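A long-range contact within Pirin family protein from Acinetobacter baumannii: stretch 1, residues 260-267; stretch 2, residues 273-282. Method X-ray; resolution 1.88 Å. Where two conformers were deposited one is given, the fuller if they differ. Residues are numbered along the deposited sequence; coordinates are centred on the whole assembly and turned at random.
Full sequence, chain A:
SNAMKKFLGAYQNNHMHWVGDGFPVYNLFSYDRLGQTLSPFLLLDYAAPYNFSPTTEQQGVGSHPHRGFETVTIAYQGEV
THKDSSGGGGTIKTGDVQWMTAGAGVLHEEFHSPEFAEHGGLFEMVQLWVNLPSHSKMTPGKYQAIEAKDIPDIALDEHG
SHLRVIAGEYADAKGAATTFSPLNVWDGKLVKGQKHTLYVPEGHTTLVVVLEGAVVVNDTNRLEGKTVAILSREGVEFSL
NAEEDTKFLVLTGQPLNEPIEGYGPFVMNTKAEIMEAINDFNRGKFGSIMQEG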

ATOM      1  N   ILE A 260      -3.649  10.894 -15.333  1.00 19.94           N
ATOM      2  CA  ILE A 260      -3.563  11.084 -13.902  1.00 20.88           C
ATOM      3  C   ILE A 260      -3.414  12.580 -13.609  1.00 23.67           C
ATOM      4  O   ILE A 260      -2.482  13.212 -14.066  1.00 21.80           O
ATOM      5  CB  ILE A 260      -2.377  10.335 -13.286  1.00 20.73           C
ATOM      6  CG1 ILE A 260      -2.438   8.832 -13.556  1.00 20.03           C
ATOM      7  CG2 ILE A 260      -2.286  10.643 -11.804  1.00 20.56           C
ATOM      8  CD1 ILE A 260      -1.145   8.122 -13.277  1.00 20.47           C
ATOM      9  N   GLU A 261      -4.359  13.130 -12.862  0.50 23.63           N
ATOM     10  CA  GLU A 261      -4.269  14.512 -12.416  0.50 25.60           C
ATOM     11  C   GLU A 261      -4.435  14.487 -10.894  0.50 25.08           C
ATOM     12  O   GLU A 261      -5.539  14.193 -10.381  0.50 24.12           O
ATOM     13  CB  GLU A 261      -5.313  15.389 -13.109  0.50 28.24           C
ATOM     14  CG  GLU A 261      -5.247  15.344 -14.628  0.50 30.10           C
ATOM     15  CD  GLU A 261      -4.163  16.192 -15.272  0.50 33.37           C
ATOM     16  OE1 GLU A 261      -3.746  17.188 -14.650  0.50 35.10           O
ATOM     17  OE2 GLU A 261      -3.750  15.860 -16.407  0.50 34.59           O
ATOM     18  N   GLY A 262      -3.335  14.731 -10.181  1.00 24.87           N
ATOM     19  CA  GLY A 262      -3.351  14.675  -8.734  1.00 26.17           C
ATOM     20  C   GLY A 262      -3.054  16.010  -8.090  1.00 29.94           C
ATOM     21  O   GLY A 262      -2.391  16.863  -8.658  1.00 30.76           O
ATOM     22  N   TYR A 263      -3.578  16.165  -6.891  1.00 28.04           N
ATOM     23  CA  TYR A 263      -3.352  17.348  -6.086  1.00 29.38           C
ATOM     24  C   TYR A 263      -3.594  16.956  -4.632  1.00 27.86           C
ATOM     25  O   TYR A 263      -4.727  16.608  -4.270  1.00 26.65           O
ATOM     26  CB  TYR A 263      -4.277  18.482  -6.519  1.00 31.50           C
ATOM     27  CG  TYR A 263      -4.121  19.744  -5.715  1.00 35.45           C
ATOM     28  CD1 TYR A 263      -3.047  20.592  -5.928  1.00 39.51           C
ATOM     29  CD2 TYR A 263      -5.030  20.078  -4.727  1.00 38.90           C
ATOM     30  CE1 TYR A 263      -2.889  21.754  -5.194  1.00 42.32           C
ATOM     31  CE2 TYR A 263      -4.892  21.239  -3.985  1.00 43.80           C
ATOM     32  CZ  TYR A 263      -3.813  22.076  -4.217  1.00 45.03           C
ATOM     33  OH  TYR A 263      -3.667  23.222  -3.493  1.00 52.28           O
ATOM     34  N   GLY A 264      -2.542  16.963  -3.825  1.00 26.94           N
ATOM     35  CA  GLY A 264      -2.680  16.602  -2.405  1.00 28.01           C
ATOM     36  C   GLY A 264      -3.338  15.247  -2.172  1.00 28.66           C
ATOM     37  O   GLY A 264      -2.825  14.214  -2.586  1.00 27.97           O
ATOM     38  N   PRO A 265      -4.501  15.230  -1.529  1.00 26.49           N
ATOM     39  CA  PRO A 265      -5.123  13.916  -1.353  1.00 26.84           C
ATOM     40  C   PRO A 265      -6.233  13.607  -2.372  1.00 25.04           C
ATOM     41  O   PRO A 265      -7.099  12.750  -2.120  1.00 24.14           O
ATOM     42  CB  PRO A 265      -5.629  14.040   0.078  1.00 28.89           C
ATOM     43  CG  PRO A 265      -6.133  15.452   0.141  1.00 28.27           C
ATOM     44  CD  PRO A 265      -5.209  16.246  -0.757  1.00 31.40           C
ATOM     45  N   PHE A 266      -6.209  14.288  -3.509  1.00 23.33           N
ATOM     46  CA  PHE A 266      -7.166  14.024  -4.568  1.00 22.79           C
ATOM     47  C   PHE A 266      -6.419  13.486  -5.796  1.00 23.13           C
ATOM     48  O   PHE A 266      -5.382  14.029  -6.162  1.00 23.81           O
ATOM     49  CB  PHE A 266      -7.901  15.292  -4.975  1.00 23.84           C
ATOM     50  CG  PHE A 266      -8.509  16.079  -3.841  1.00 24.55           C
ATOM     51  CD1 PHE A 266      -9.431  15.494  -2.997  1.00 23.72           C
ATOM     52  CD2 PHE A 266      -8.228  17.428  -3.691  1.00 26.46           C
ATOM     53  CE1 PHE A 266     -10.028  16.228  -1.987  1.00 25.49           C
ATOM     54  CE2 PHE A 266      -8.819  18.156  -2.669  1.00 26.90           C
ATOM     55  CZ  PHE A 266      -9.730  17.559  -1.836  1.00 25.64           C
ATOM     56  N   VAL A 267      -6.933  12.428  -6.422  1.00 19.22           N
ATOM     57  CA  VAL A 267      -6.332  11.932  -7.650  1.00 17.77           C
ATOM     58  C   VAL A 267      -7.478  11.630  -8.612  1.00 17.48           C
ATOM     59  O   VAL A 267      -8.276  10.699  -8.361  1.00 16.89           O
ATOM     60  CB  VAL A 267      -5.450  10.689  -7.444  1.00 17.68           C
ATOM     61  CG1 VAL A 267      -4.897  10.219  -8.781  1.00 17.77           C
ATOM     62  CG2 VAL A 267      -4.318  10.939  -6.459  1.00 17.94           C
ATOM     63  N   GLU A 273     -11.712  18.130 -12.902  1.00 26.24           N
ATOM     64  CA  GLU A 273     -12.177  17.301 -11.782  1.00 24.68           C
ATOM     65  C   GLU A 273     -11.440  17.691 -10.495  1.00 23.71           C
ATOM     66  O   GLU A 273     -12.029  17.648  -9.419  1.00 22.61           O
ATOM     67  CB  GLU A 273     -11.971  15.814 -12.066  1.00 25.13           C
ATOM     68  CG  GLU A 273     -12.942  15.240 -13.086  1.00 25.92           C
ATOM     69  CD  GLU A 273     -12.495  13.911 -13.680  1.00 27.20           C
ATOM     70  OE1 GLU A 273     -11.302  13.538 -13.504  1.00 27.24           O
ATOM     71  OE2 GLU A 273     -13.326  13.251 -14.343  1.00 28.44           O
ATOM     72  N   ILE A 274     -10.154  18.031 -10.593  1.00 24.29           N
ATOM     73  CA  ILE A 274      -9.379  18.476  -9.426  1.00 24.50           C
ATOM     74  C   ILE A 274      -9.983  19.794  -8.907  1.00 24.90           C
ATOM     75  O   ILE A 274     -10.138  19.961  -7.714  1.00 23.65           O
ATOM     76  CB  ILE A 274      -7.870  18.602  -9.747  1.00 25.99           C
ATOM     77  CG1 ILE A 274      -7.205  17.226  -9.890  1.00 26.00           C
ATOM     78  CG2 ILE A 274      -7.150  19.443  -8.703  1.00 26.40           C
ATOM     79  CD1 ILE A 274      -7.337  16.345  -8.679  1.00 24.73           C
HETATM   80  N   MSE A 275     -10.357  20.695  -9.816  1.00 26.84           N
HETATM   81  CA  MSE A 275     -10.953  21.985  -9.420  1.00 28.70           C
HETATM   82  C   MSE A 275     -12.259  21.718  -8.663  1.00 26.90           C
HETATM   83  O   MSE A 275     -12.539  22.361  -7.662  1.00 25.69           O
HETATM   84  CB  MSE A 275     -11.207  22.880 -10.634  1.00 32.21           C
HETATM   85  CG  MSE A 275      -9.927  23.302 -11.356  1.00 37.79           C
HETATM   86 SE   MSE A 275      -8.986  24.631 -10.229  1.00 46.63          SE
HETATM   87  CE  MSE A 275      -9.838  26.269 -10.952  1.00 46.10           C
ATOM     88  N   GLU A 276     -13.049  20.759  -9.137  1.00 26.41           N
ATOM     89  CA  GLU A 276     -14.328  20.401  -8.476  1.00 26.44           C
ATOM     90  C   GLU A 276     -14.052  19.816  -7.080  1.00 24.17           C
ATOM     91  O   GLU A 276     -14.756  20.133  -6.122  1.00 23.16           O
ATOM     92  CB  GLU A 276     -15.121  19.402  -9.322  1.00 28.91           C
ATOM     93  CG  GLU A 276     -15.645  19.992 -10.620  1.00 33.56           C
ATOM     94  CD  GLU A 276     -16.392  19.007 -11.511  1.00 39.31           C
ATOM     95  OE1 GLU A 276     -17.494  19.379 -11.994  1.00 48.34           O
ATOM     96  OE2 GLU A 276     -15.870  17.869 -11.742  1.00 39.48           O
ATOM     97  N   ALA A 277     -13.033  18.968  -6.958  1.00 22.94           N
ATOM     98  CA  ALA A 277     -12.675  18.386  -5.655  1.00 22.09           C
ATOM     99  C   ALA A 277     -12.261  19.488  -4.670  1.00 22.21           C
ATOM    100  O   ALA A 277     -12.687  19.495  -3.534  1.00 21.38           O
ATOM    101  CB  ALA A 277     -11.567  17.373  -5.813  1.00 22.07           C
ATOM    102  N   ILE A 278     -11.389  20.381  -5.114  1.00 23.30           N
ATOM    103  CA  ILE A 278     -10.937  21.510  -4.304  1.00 24.25           C
ATOM    104  C   ILE A 278     -12.138  22.335  -3.839  1.00 24.17           C
ATOM    105  O   ILE A 278     -12.238  22.681  -2.648  1.00 24.27           O
ATOM    106  CB  ILE A 278      -9.959  22.390  -5.107  1.00 25.51           C
ATOM    107  CG1 ILE A 278      -8.629  21.675  -5.319  1.00 26.32           C
ATOM    108  CG2 ILE A 278      -9.774  23.746  -4.439  1.00 26.31           C
ATOM    109  CD1 ILE A 278      -7.718  22.375  -6.298  1.00 28.33           C
ATOM    110  N   ASN A 279     -13.027  22.659  -4.771  1.00 24.59           N
ATOM    111  CA  ASN A 279     -14.205  23.494  -4.460  1.00 24.99           C
ATOM    112  C   ASN A 279     -15.125  22.770  -3.463  1.00 25.06           C
ATOM    113  O   ASN A 279     -15.578  23.389  -2.497  1.00 25.02           O
ATOM    114  CB  ASN A 279     -14.916  23.950  -5.734  1.00 25.43           C
ATOM    115  CG  ASN A 279     -14.091  24.969  -6.493  1.00 26.51           C
ATOM    116  OD1 ASN A 279     -13.162  25.549  -5.936  1.00 26.36           O
ATOM    117  ND2 ASN A 279     -14.417  25.198  -7.755  1.00 27.88           N
ATOM    118  N   ASP A 280     -15.396  21.494  -3.699  1.00 24.61           N
ATOM    119  CA  ASP A 280     -16.248  20.690  -2.815  1.00 25.21           C
ATOM    120  C   ASP A 280     -15.662  20.670  -1.396  1.00 25.13           C
ATOM    121  O   ASP A 280     -16.381  20.891  -0.404  1.00 25.79           O
ATOM    122  CB  ASP A 280     -16.398  19.256  -3.336  1.00 24.86           C
ATOM    123  CG  ASP A 280     -17.283  19.115  -4.567  1.00 26.07           C
ATOM    124  OD1 ASP A 280     -17.971  20.106  -4.914  1.00 26.94           O
ATOM    125  OD2 ASP A 280     -17.267  18.017  -5.191  1.00 26.26           O
ATOM    126  N   PHE A 281     -14.360  20.464  -1.289  1.00 25.67           N
ATOM    127  CA  PHE A 281     -13.754  20.360   0.032  1.00 26.44           C
ATOM    128  C   PHE A 281     -13.684  21.725   0.719  1.00 26.90           C
ATOM    129  O   PHE A 281     -13.967  21.825   1.909  1.00 26.51           O
ATOM    130  CB  PHE A 281     -12.359  19.748  -0.038  1.00 27.13           C
ATOM    131  CG  PHE A 281     -11.609  19.835   1.267  1.00 28.19           C
ATOM    132  CD1 PHE A 281     -11.981  19.051   2.351  1.00 28.69           C
ATOM    133  CD2 PHE A 281     -10.537  20.702   1.412  1.00 30.48           C
ATOM    134  CE1 PHE A 281     -11.310  19.147   3.560  1.00 29.90           C
ATOM    135  CE2 PHE A 281      -9.853  20.783   2.618  1.00 31.72           C
ATOM    136  CZ  PHE A 281     -10.242  20.007   3.691  1.00 31.15           C
ATOM    137  N   ASN A 282     -13.284  22.757  -0.019  1.00 26.32           N
ATOM    138  CA  ASN A 282     -13.115  24.071   0.572  1.00 27.80           C
ATOM    139  C   ASN A 282     -14.473  24.661   0.982  1.00 28.66           C
ATOM    140  O   ASN A 282     -14.523  25.459   1.906  1.00 29.22           O
ATOM    141  CB  ASN A 282     -12.309  24.983  -0.351  1.00 28.03           C
ATOM    142  CG  ASN A 282     -10.820  24.738  -0.235  1.00 29.10           C
ATOM    143  OD1 ASN A 282     -10.182  25.302   0.636  1.00 31.68           O
ATOM    144  ND2 ASN A 282     -10.256  23.924  -1.112  1.00 28.80           N
TER

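A helix, 273-282, lies against a tight hairpin turn in stretch 1. The axes of strand 261-263 and the helix approach to 9.0 Å, with N-to-C directions only 27° apart. Backbones come nearest at F266 and I274, whose CA atoms are 7.0 Å apart. No hydrogen bond crosses between the stretches; the backbone bonds found lie within each one, the helix through its i to i-4 ladder and stretch 1 through the Y263-F266 pair. In stretch 1 a type II' turn runs from Y263 to F266, closed by Y263 N to F266 O and F266 N to Y263 O, both 2.9 Å. G264 takes phi 54° there, a value that favours glycine. Because the turn pairs Y263 with F266, the two side chains, both directed toward the helix, can meet it together.

F266 and I274 cover the most surface, 88 Å² each of the 339 Å² buried in total. The F266 ring receives A277 over one face: A277 CB sits 3.9 Å from the ring centroid and 12° off its normal, a CH-pi geometry; the ring lies close to the helix backbone, with F266 CE2 4.2 Å from I278 N. At the ring's edge, F266 CZ meets F281 CB at 3.9 Å, one helical turn beyond A277.

I274, with chi1 and chi2 both m, reaches several residues of stretch 1. Its CD1 lies 3.9 Å from F266 CB and 3.3 Å from E261 O; the latter is a close van der Waals approach, since a methyl carbon is no conventional donor. I274 CG2 packs 3.7 Å from Y263 CB.

I278, one turn further on, adds 40 Å². Its CA-to-CB bond points sideways, but the side-chain end comes nearer, bringing CD1 to 3.8 Å from Y263 CE2. The contact is therefore held by apolar packing, with I274, A277, I278 and F281 recurring along the helix.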